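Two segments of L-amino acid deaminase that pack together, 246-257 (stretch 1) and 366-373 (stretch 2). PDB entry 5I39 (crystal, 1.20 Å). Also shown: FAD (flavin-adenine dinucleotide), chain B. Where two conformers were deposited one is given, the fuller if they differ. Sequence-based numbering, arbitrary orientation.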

ATOM      1  N   PHE A 246     -12.044  -2.464 -15.999  1.00 11.69           N
ATOM      2  CA  PHE A 246     -11.196  -2.389 -17.187  1.00 11.91           C
ATOM      3  C   PHE A 246     -11.075  -3.753 -17.874  1.00 11.74           C
ATOM      4  O   PHE A 246     -11.234  -3.865 -19.094  1.00 12.18           O
HETATM    5  N   MSE A 247     -10.815  -4.790 -17.084  1.00 11.14           N
HETATM    6  CA  MSE A 247     -10.686  -6.143 -17.633  1.00 11.39           C
HETATM    7  C   MSE A 247     -11.997  -6.696 -18.150  1.00 11.86           C
HETATM    8  O   MSE A 247     -11.995  -7.436 -19.141  1.00 12.08           O
ATOM      9  N   GLN A 248     -13.121  -6.349 -17.518  1.00 12.26           N
ATOM     10  CA  GLN A 248     -14.443  -6.780 -17.998  0.50 12.78           C
ATOM     11  C   GLN A 248     -14.708  -6.319 -19.431  1.00 12.81           C
ATOM     12  O   GLN A 248     -15.321  -7.040 -20.224  1.00 13.49           O
ATOM     13  N   ASN A 249     -14.241  -5.118 -19.771  1.00 12.36           N
ATOM     14  CA  ASN A 249     -14.374  -4.612 -21.147  1.00 12.99           C
ATOM     15  C   ASN A 249     -13.520  -5.375 -22.168  1.00 13.23           C
ATOM     16  O   ASN A 249     -13.765  -5.284 -23.364  1.00 14.56           O
ATOM     17  N   LEU A 250     -12.519  -6.108 -21.679  1.00 13.12           N
ATOM     18  CA  LEU A 250     -11.740  -7.066 -22.470  1.00 13.02           C
ATOM     19  C   LEU A 250     -12.233  -8.523 -22.319  1.00 13.53           C
ATOM     20  O   LEU A 250     -11.552  -9.458 -22.745  1.00 14.71           O
ATOM     21  N   ASN A 251     -13.423  -8.701 -21.744  1.00 13.95           N
ATOM     22  CA  ASN A 251     -14.043 -10.016 -21.514  1.00 15.61           C
ATOM     23  C   ASN A 251     -13.218 -10.958 -20.626  1.00 15.31           C
ATOM     24  O   ASN A 251     -13.153 -12.164 -20.868  1.00 16.40           O
ATOM     25  N   VAL A 252     -12.598 -10.387 -19.593  1.00 14.52           N
ATOM     26  CA  VAL A 252     -11.852 -11.149 -18.592  1.00 14.40           C
ATOM     27  C   VAL A 252     -12.397 -10.786 -17.217  1.00 14.13           C
ATOM     28  O   VAL A 252     -12.443  -9.607 -16.857  1.00 14.10           O
ATOM     29  N   ASP A 253     -12.784 -11.806 -16.452  1.00 14.60           N
ATOM     30  CA  ASP A 253     -13.295 -11.624 -15.097  1.00 15.70           C
ATOM     31  C   ASP A 253     -12.148 -11.541 -14.091  1.00 15.74           C
ATOM     32  O   ASP A 253     -11.297 -12.427 -14.038  1.00 17.37           O
ATOM     33  N   VAL A 254     -12.144 -10.475 -13.297  1.00 14.73           N
ATOM     34  CA  VAL A 254     -11.201 -10.314 -12.187  1.00 14.93           C
ATOM     35  C   VAL A 254     -12.061 -10.300 -10.920  1.00 15.12           C
ATOM     36  O   VAL A 254     -12.776  -9.318 -10.695  1.00 15.37           O
ATOM     37  N   PRO A 255     -12.042 -11.390 -10.113  1.00 15.11           N
ATOM     38  CA  PRO A 255     -12.878 -11.394  -8.917  0.70 15.40           C
ATOM     39  C   PRO A 255     -12.323 -10.480  -7.819  1.00 15.03           C
ATOM     40  O   PRO A 255     -11.330 -10.804  -7.158  1.00 16.18           O
ATOM     41  N   THR A 256     -12.955  -9.324  -7.677  1.00 13.27           N
ATOM     42  CA  THR A 256     -12.729  -8.444  -6.546  1.00 13.09           C
ATOM     43  C   THR A 256     -14.088  -8.017  -6.030  1.00 13.77           C
ATOM     44  O   THR A 256     -15.069  -7.972  -6.786  1.00 14.98           O
ATOM     45  N   LEU A 257     -14.151  -7.739  -4.736  1.00 14.74           N
ATOM     46  CA  LEU A 257     -15.321  -7.094  -4.156  1.00 16.15           C
ATOM     47  C   LEU A 257     -14.894  -5.859  -3.365  1.00 15.34           C
ATOM     48  O   LEU A 257     -13.790  -5.828  -2.800  1.00 14.55           O
ATOM     49  N   GLY A 366       1.297 -10.534 -23.287  1.00 13.36           N
ATOM     50  CA  GLY A 366       1.876  -9.194 -23.157  1.00 12.14           C
ATOM     51  C   GLY A 366       1.163  -8.279 -22.171  1.00 11.27           C
ATOM     52  O   GLY A 366       1.586  -7.142 -21.982  1.00 11.11           O
ATOM     53  N   LEU A 367       0.088  -8.763 -21.545  1.00 11.24           N
ATOM     54  CA  LEU A 367      -0.647  -7.995 -20.541  1.00 11.08           C
ATOM     55  C   LEU A 367      -0.532  -8.675 -19.184  1.00 10.71           C
ATOM     56  O   LEU A 367      -0.729  -9.882 -19.066  1.00 11.46           O
ATOM     57  N   VAL A 368      -0.225  -7.887 -18.159  1.00  9.76           N
ATOM     58  CA  VAL A 368      -0.216  -8.370 -16.787  1.00  9.75           C
ATOM     59  C   VAL A 368      -1.052  -7.445 -15.919  1.00  9.54           C
ATOM     60  O   VAL A 368      -1.290  -6.284 -16.269  1.00 11.27           O
ATOM     61  N   ILE A 369      -1.486  -7.994 -14.789  1.00  9.17           N
ATOM     62  CA  ILE A 369      -2.328  -7.298 -13.804  0.70  9.23           C
ATOM     63  C   ILE A 369      -1.577  -7.249 -12.482  1.00  8.64           C
ATOM     64  O   ILE A 369      -0.994  -8.251 -12.074  1.00  8.81           O
ATOM     65  N   ASN A 370      -1.605  -6.097 -11.815  1.00  8.31           N
ATOM     66  CA  ASN A 370      -1.050  -5.940 -10.469  1.00  8.16           C
ATOM     67  C   ASN A 370      -2.060  -5.131  -9.674  1.00  8.00           C
ATOM     68  O   ASN A 370      -2.092  -3.908  -9.777  1.00  8.02           O
ATOM     69  N   THR A 371      -2.902  -5.815  -8.903  1.00  8.09           N
ATOM     70  CA  THR A 371      -4.055  -5.159  -8.293  1.00  8.19           C
ATOM     71  C   THR A 371      -4.650  -5.989  -7.151  1.00  8.34           C
ATOM     72  O   THR A 371      -4.047  -6.958  -6.679  1.00  8.40           O
ATOM     73  N   ALA A 372      -5.828  -5.564  -6.698  1.00  8.19           N
ATOM     74  CA  ALA A 372      -6.679  -6.336  -5.792  1.00  8.60           C
ATOM     75  C   ALA A 372      -6.019  -6.608  -4.448  1.00  8.66           C
ATOM     76  O   ALA A 372      -6.125  -7.707  -3.916  1.00 10.12           O
ATOM     77  N   THR A 373      -5.358  -5.598  -3.892  1.00  8.38           N
ATOM     78  CA  THR A 373      -4.687  -5.764  -2.614  1.00  8.37           C
ATOM     79  C   THR A 373      -5.102  -4.712  -1.594  1.00  8.48           C
ATOM     80  O   THR A 373      -5.273  -3.536  -1.921  1.00  8.52           O
TER

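The closest contacts between the two stretches are all between side chains; no hydrogen bond crosses between them, and the 262 Å² buried between them, both sides summed, comes mostly from apolar groups. Met 247, present as selenomethionine, touches two residues of stretch 2. Its side chain points toward the strand and adopts m at chi1, chi2 and chi3, a compact curl that lies against both. CG of Met 247 lies 4.0 Å from CD1 of Ile 369, and SE of Met 247 lies 4.1 Å from CD2 of Leu 367. Leu 367 and Ile 369 can both take part because alternate residues of an extended strand project from the same face; Val 368, between them, points away.

Ile 369 (chi1 m, chi2 t) extends its CD1 into a gap bordered by Met 247 and Val 254. The second of these, with chi1 t, points toward the strand and places CG2 of Val 254 4.1 Å from CD1 of Ile 369, so a single methyl group is in contact with both residues. Leu 367 has chi1 t and a chi2 of 143°, between wells. Besides the selenium contact, it meets Leu 250 (chi1 m, chi2 t) in a looser approach, with CD1 of Leu 250 4.4 Å from CD1 of Leu 367.

The tightest contact lies farther along, where the backbones draw closer: CA of Thr 256 and CA of Ala 372 are 6.5 Å apart, against 9.3 Å between CA of Met 247 and CA of Ile 369. Here short side chains suffice. With chi1 p, Thr 256 sets its CG2 3.5 Å from CB of Ala 372, meeting Ala 372, just past the strand, through its methyl group rather than its hydroxyl.

Within the first stretch, backbone hydrogen bonds hold a turn. It is of type I and runs from Gln 248 to Asn 251, closed by Asn 251 N to Gln 248 O at 2.9 Å. The carbonyl O of Met 247 accepts from both Leu 250 N, at 2.9 Å, and Val 252 N, at 3.0 Å.

Of the polar side chains, Asn 370 ND2 and Thr 371 OG1 are hydrogen-bonded elsewhere in the structure, and Asp 253 OD1 and Thr 373 OG1 to residues flanking the stretches. The FAD touches each stretch separately. Its O3' donates a hydrogen bond to the backbone O of Thr 373 at 2.8 Å, while N6A of its adenine approaches the Phe 246 ring (chi1 t) obliquely, 3.7 Å from CD1 of Phe 246.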

ATOM      1  CB  PHE A 246      -9.807  -1.850 -16.829  1.00 12.04           C
ATOM      2  CG  PHE A 246      -8.930  -1.612 -18.026  1.00 12.18           C
ATOM      3  CD1 PHE A 246      -8.988  -0.407 -18.723  1.00 12.78           C
ATOM      4  CD2 PHE A 246      -8.055  -2.598 -18.473  1.00 12.48           C
ATOM      5  CE1 PHE A 246      -8.186  -0.191 -19.835  1.00 13.20           C
ATOM      6  CE2 PHE A 246      -7.251  -2.386 -19.582  1.00 12.96           C
ATOM      7  CZ  PHE A 246      -7.316  -1.182 -20.264  1.00 13.33           C
HETATM    8  CB  MSE A 247     -10.066  -7.087 -16.609  1.00 11.47           C
HETATM    9  CG  MSE A 247      -8.618  -6.737 -16.239  1.00 12.16           C
HETATM   10 SE   MSE A 247      -7.391  -6.515 -17.764  1.00 13.76          SE
HETATM   11  CE  MSE A 247      -7.726  -8.216 -18.694  1.00 14.29           C
ATOM     12  CB  GLN A 248     -15.565  -6.294 -17.068  0.50 13.55           C
ATOM     13  CG  GLN A 248     -15.964  -7.319 -16.023  0.50 14.94           C
ATOM     14  CD  GLN A 248     -16.830  -6.744 -14.924  0.50 15.53           C
ATOM     15  OE1 GLN A 248     -16.818  -5.543 -14.673  0.50 16.10           O
ATOM     16  NE2 GLN A 248     -17.583  -7.608 -14.252  0.50 17.54           N
ATOM     17  CB  ASN A 249     -14.068  -3.114 -21.212  1.00 13.70           C
ATOM     18  CG  ASN A 249     -15.106  -2.273 -20.491  1.00 14.09           C
ATOM     19  OD1 ASN A 249     -16.281  -2.628 -20.440  1.00 15.88           O
ATOM     20  ND2 ASN A 249     -14.681  -1.150 -19.943  1.00 14.33           N
ATOM     21  CB  LEU A 250     -10.267  -6.956 -22.064  1.00 13.14           C
ATOM     22  CG  LEU A 250      -9.604  -5.592 -22.279  1.00 13.76           C
ATOM     23  CD1 LEU A 250      -8.222  -5.587 -21.656  1.00 13.85           C
ATOM     24  CD2 LEU A 250      -9.508  -5.230 -23.753  1.00 15.35           C
ATOM     25  CB  ASN A 251     -14.411 -10.684 -22.851  1.00 17.62           C
ATOM     26  CG  ASN A 251     -15.310  -9.808 -23.711  1.00 20.89           C
ATOM     27  OD1 ASN A 251     -16.252  -9.194 -23.210  1.00 23.71           O
ATOM     28  ND2 ASN A 251     -15.029  -9.751 -25.010  1.00 25.06           N
ATOM     29  CB  VAL A 252     -10.340 -10.839 -18.656  1.00 14.64           C
ATOM     30  CG1 VAL A 252      -9.566 -11.553 -17.548  1.00 15.50           C
ATOM     31  CG2 VAL A 252      -9.776 -11.217 -20.018  1.00 15.76           C
ATOM     32  CB  ASP A 253     -14.221 -12.774 -14.704  1.00 17.72           C
ATOM     33  CG  ASP A 253     -14.804 -12.593 -13.314  1.00 20.08           C
ATOM     34  OD1 ASP A 253     -15.631 -11.679 -13.128  1.00 21.29           O
ATOM     35  OD2 ASP A 253     -14.416 -13.348 -12.402  1.00 23.19           O
ATOM     36  CB  VAL A 254     -10.385  -9.010 -12.306  1.00 15.00           C
ATOM     37  CG1 VAL A 254      -9.387  -8.887 -11.162  1.00 15.33           C
ATOM     38  CG2 VAL A 254      -9.648  -8.966 -13.635  1.00 15.34           C
ATOM     39  CB  PRO A 255     -12.876 -12.861  -8.488  0.70 16.33           C
ATOM     40  CG  PRO A 255     -11.582 -13.387  -8.970  0.70 16.77           C
ATOM     41  CD  PRO A 255     -11.205 -12.600 -10.198  0.70 15.33           C
ATOM     42  CB  THR A 256     -11.886  -7.196  -6.892  1.00 12.66           C
ATOM     43  OG1 THR A 256     -12.542  -6.401  -7.888  1.00 12.56           O
ATOM     44  CG2 THR A 256     -10.504  -7.593  -7.387  1.00 13.62           C
ATOM     45  CB  LEU A 257     -16.142  -8.064  -3.302  1.00 18.55           C
ATOM     46  CG  LEU A 257     -16.997  -9.071  -4.088  1.00 19.86           C
ATOM     47  CD1 LEU A 257     -17.581 -10.109  -3.144  1.00 22.20           C
ATOM     48  CD2 LEU A 257     -18.114  -8.408  -4.888  1.00 21.19           C
ATOM     49  CB  LEU A 367      -2.120  -7.840 -20.929  1.00 12.44           C
ATOM     50  CG  LEU A 367      -2.938  -6.897 -20.026  1.00 13.30           C
ATOM     51  CD1 LEU A 367      -3.958  -6.109 -20.838  1.00 14.30           C
ATOM     52  CD2 LEU A 367      -3.629  -7.635 -18.892  1.00 13.79           C
ATOM     53  CB  VAL A 368       1.215  -8.522 -16.222  1.00 10.13           C
ATOM     54  CG1 VAL A 368       1.981  -9.581 -16.997  1.00 10.45           C
ATOM     55  CG2 VAL A 368       1.969  -7.202 -16.252  1.00 10.96           C
ATOM     56  CB  ILE A 369      -3.665  -8.050 -13.562  0.70  9.84           C
ATOM     57  CG1 ILE A 369      -4.551  -8.022 -14.815  0.70 10.32           C
ATOM     58  CG2 ILE A 369      -4.427  -7.462 -12.372  0.70 10.18           C
ATOM     59  CD1 ILE A 369      -5.707  -9.005 -14.775  0.70 10.98           C
ATOM     60  CB  ASN A 370       0.310  -5.235 -10.517  1.00  8.24           C
ATOM     61  CG  ASN A 370       0.981  -5.139  -9.153  1.00  8.54           C
ATOM     62  OD1 ASN A 370       0.503  -5.690  -8.166  1.00  8.91           O
ATOM     63  ND2 ASN A 370       2.105  -4.434  -9.097  1.00  8.98           N
ATOM     64  CB  THR A 371      -5.110  -4.832  -9.394  1.00  8.30           C
ATOM     65  OG1 THR A 371      -5.940  -3.745  -8.976  1.00  8.60           O
ATOM     66  CG2 THR A 371      -5.979  -6.033  -9.757  1.00  8.81           C
ATOM     67  CB  ALA A 372      -7.136  -7.642  -6.446  1.00  9.25           C
ATOM     68  CB  THR A 373      -3.154  -5.804  -2.773  1.00  8.23           C
ATOM     69  OG1 THR A 373      -2.567  -5.964  -1.480  1.00  8.54           O
ATOM     70  CG2 THR A 373      -2.603  -4.552  -3.444  1.00  8.15           C
TER
HETATM   71  PA  FAD B 501      -4.661   3.288  -6.590  1.00  8.44           P
HETATM   72  O1A FAD B 501      -6.158   3.484  -6.321  1.00  9.40           O
HETATM   73  O2A FAD B 501      -3.754   4.110  -5.694  1.00  8.55           O
HETATM   74  O5B FAD B 501      -4.272   3.688  -8.079  1.00  8.65           O
HETATM   75  C5B FAD B 501      -4.941   3.169  -9.219  1.00  9.00           C
HETATM   76  C4B FAD B 501      -4.981   4.308 -10.221  1.00  9.26           C
HETATM   77  O4B FAD B 501      -5.496   3.806 -11.471  1.00  9.35           O
HETATM   78  C3B FAD B 501      -5.916   5.432  -9.773  1.00  9.27           C
HETATM   79  O3B FAD B 501      -5.175   6.642  -9.616  1.00  9.19           O
HETATM   80  C2B FAD B 501      -6.962   5.472 -10.897  1.00  9.48           C
HETATM   81  O2B FAD B 501      -7.465   6.794 -11.166  1.00  9.44           O
HETATM   82  C1B FAD B 501      -6.215   4.863 -12.069  1.00  9.50           C
HETATM   83  N9A FAD B 501      -7.050   4.261 -13.113  1.00  9.61           N
HETATM   84  C8A FAD B 501      -8.015   3.378 -12.945  1.00  9.95           C
HETATM   85  N7A FAD B 501      -8.545   2.981 -14.121  1.00 10.19           N
HETATM   86  C5A FAD B 501      -7.873   3.659 -15.042  1.00  9.81           C
HETATM   87  C6A FAD B 501      -7.907   3.744 -16.499  1.00  9.91           C
HETATM   88  N6A FAD B 501      -8.793   3.011 -17.204  1.00 10.37           N
HETATM   89  N1A FAD B 501      -7.036   4.563 -17.120  1.00  9.86           N
HETATM   90  C2A FAD B 501      -6.136   5.280 -16.435  1.00  9.92           C
HETATM   91  N3A FAD B 501      -6.055   5.275 -15.099  1.00  9.89           N
HETATM   92  C4A FAD B 501      -6.882   4.491 -14.395  1.00  9.75           C
HETATM   93  N1  FAD B 501      -1.767  -0.609   2.508  1.00  9.02           N
HETATM   94  C2  FAD B 501      -0.732  -0.766   3.340  1.00  8.86           C
HETATM   95  O2  FAD B 501       0.265  -1.379   2.919  1.00  8.78           O
HETATM   96  N3  FAD B 501      -0.771  -0.276   4.603  1.00  8.78           N
HETATM   97  C4  FAD B 501      -1.820   0.365   5.130  1.00  8.97           C
HETATM   98  O4  FAD B 501      -1.786   0.804   6.271  1.00  8.91           O
HETATM   99  C4X FAD B 501      -3.010   0.560   4.292  1.00  9.35           C
HETATM  100  N5  FAD B 501      -4.154   1.146   4.737  1.00  9.57           N
HETATM  101  C5X FAD B 501      -5.128   1.451   3.874  1.00  9.73           C
HETATM  102  C6  FAD B 501      -6.213   2.244   4.255  1.00  9.99           C
HETATM  103  C7  FAD B 501      -7.204   2.623   3.354  1.00  9.97           C
HETATM  104  C7M FAD B 501      -8.338   3.525   3.785  1.00 10.31           C
HETATM  105  C8  FAD B 501      -7.128   2.163   1.960  1.00 10.07           C
HETATM  106  C8M FAD B 501      -8.155   2.572   0.932  1.00 10.78           C
HETATM  107  C9  FAD B 501      -6.057   1.351   1.582  1.00  9.78           C
HETATM  108  C9A FAD B 501      -5.063   0.976   2.479  1.00  9.36           C
HETATM  109  N10 FAD B 501      -3.991   0.161   2.097  1.00  9.06           N
HETATM  110  C10 FAD B 501      -2.880   0.021   2.925  1.00  9.12           C
HETATM  111  C1' FAD B 501      -3.916  -0.405   0.765  1.00  8.82           C
HETATM  112  C2' FAD B 501      -3.163   0.428  -0.211  1.00  8.75           C
HETATM  113  O2' FAD B 501      -3.505   1.795  -0.011  1.00  8.78           O
HETATM  114  C3' FAD B 501      -3.552  -0.055  -1.605  1.00  8.58           C
HETATM  115  O3' FAD B 501      -3.426  -1.497  -1.718  1.00  8.36           O
HETATM  116  C4' FAD B 501      -2.712   0.558  -2.702  1.00  8.46           C
HETATM  117  O4' FAD B 501      -2.679   1.991  -2.558  1.00  8.40           O
HETATM  118  C5' FAD B 501      -3.295   0.191  -4.054  1.00  8.42           C
HETATM  119  O5' FAD B 501      -2.490   0.849  -5.034  1.00  8.18           O
HETATM  120  P   FAD B 501      -2.992   0.857  -6.574  1.00  8.24           P
HETATM  121  O1P FAD B 501      -1.928   1.551  -7.368  1.00  8.32           O
HETATM  122  O2P FAD B 501      -3.449  -0.534  -6.961  1.00  8.60           O
HETATM  123  O3P FAD B 501      -4.375   1.706  -6.504  1.00  8.52           O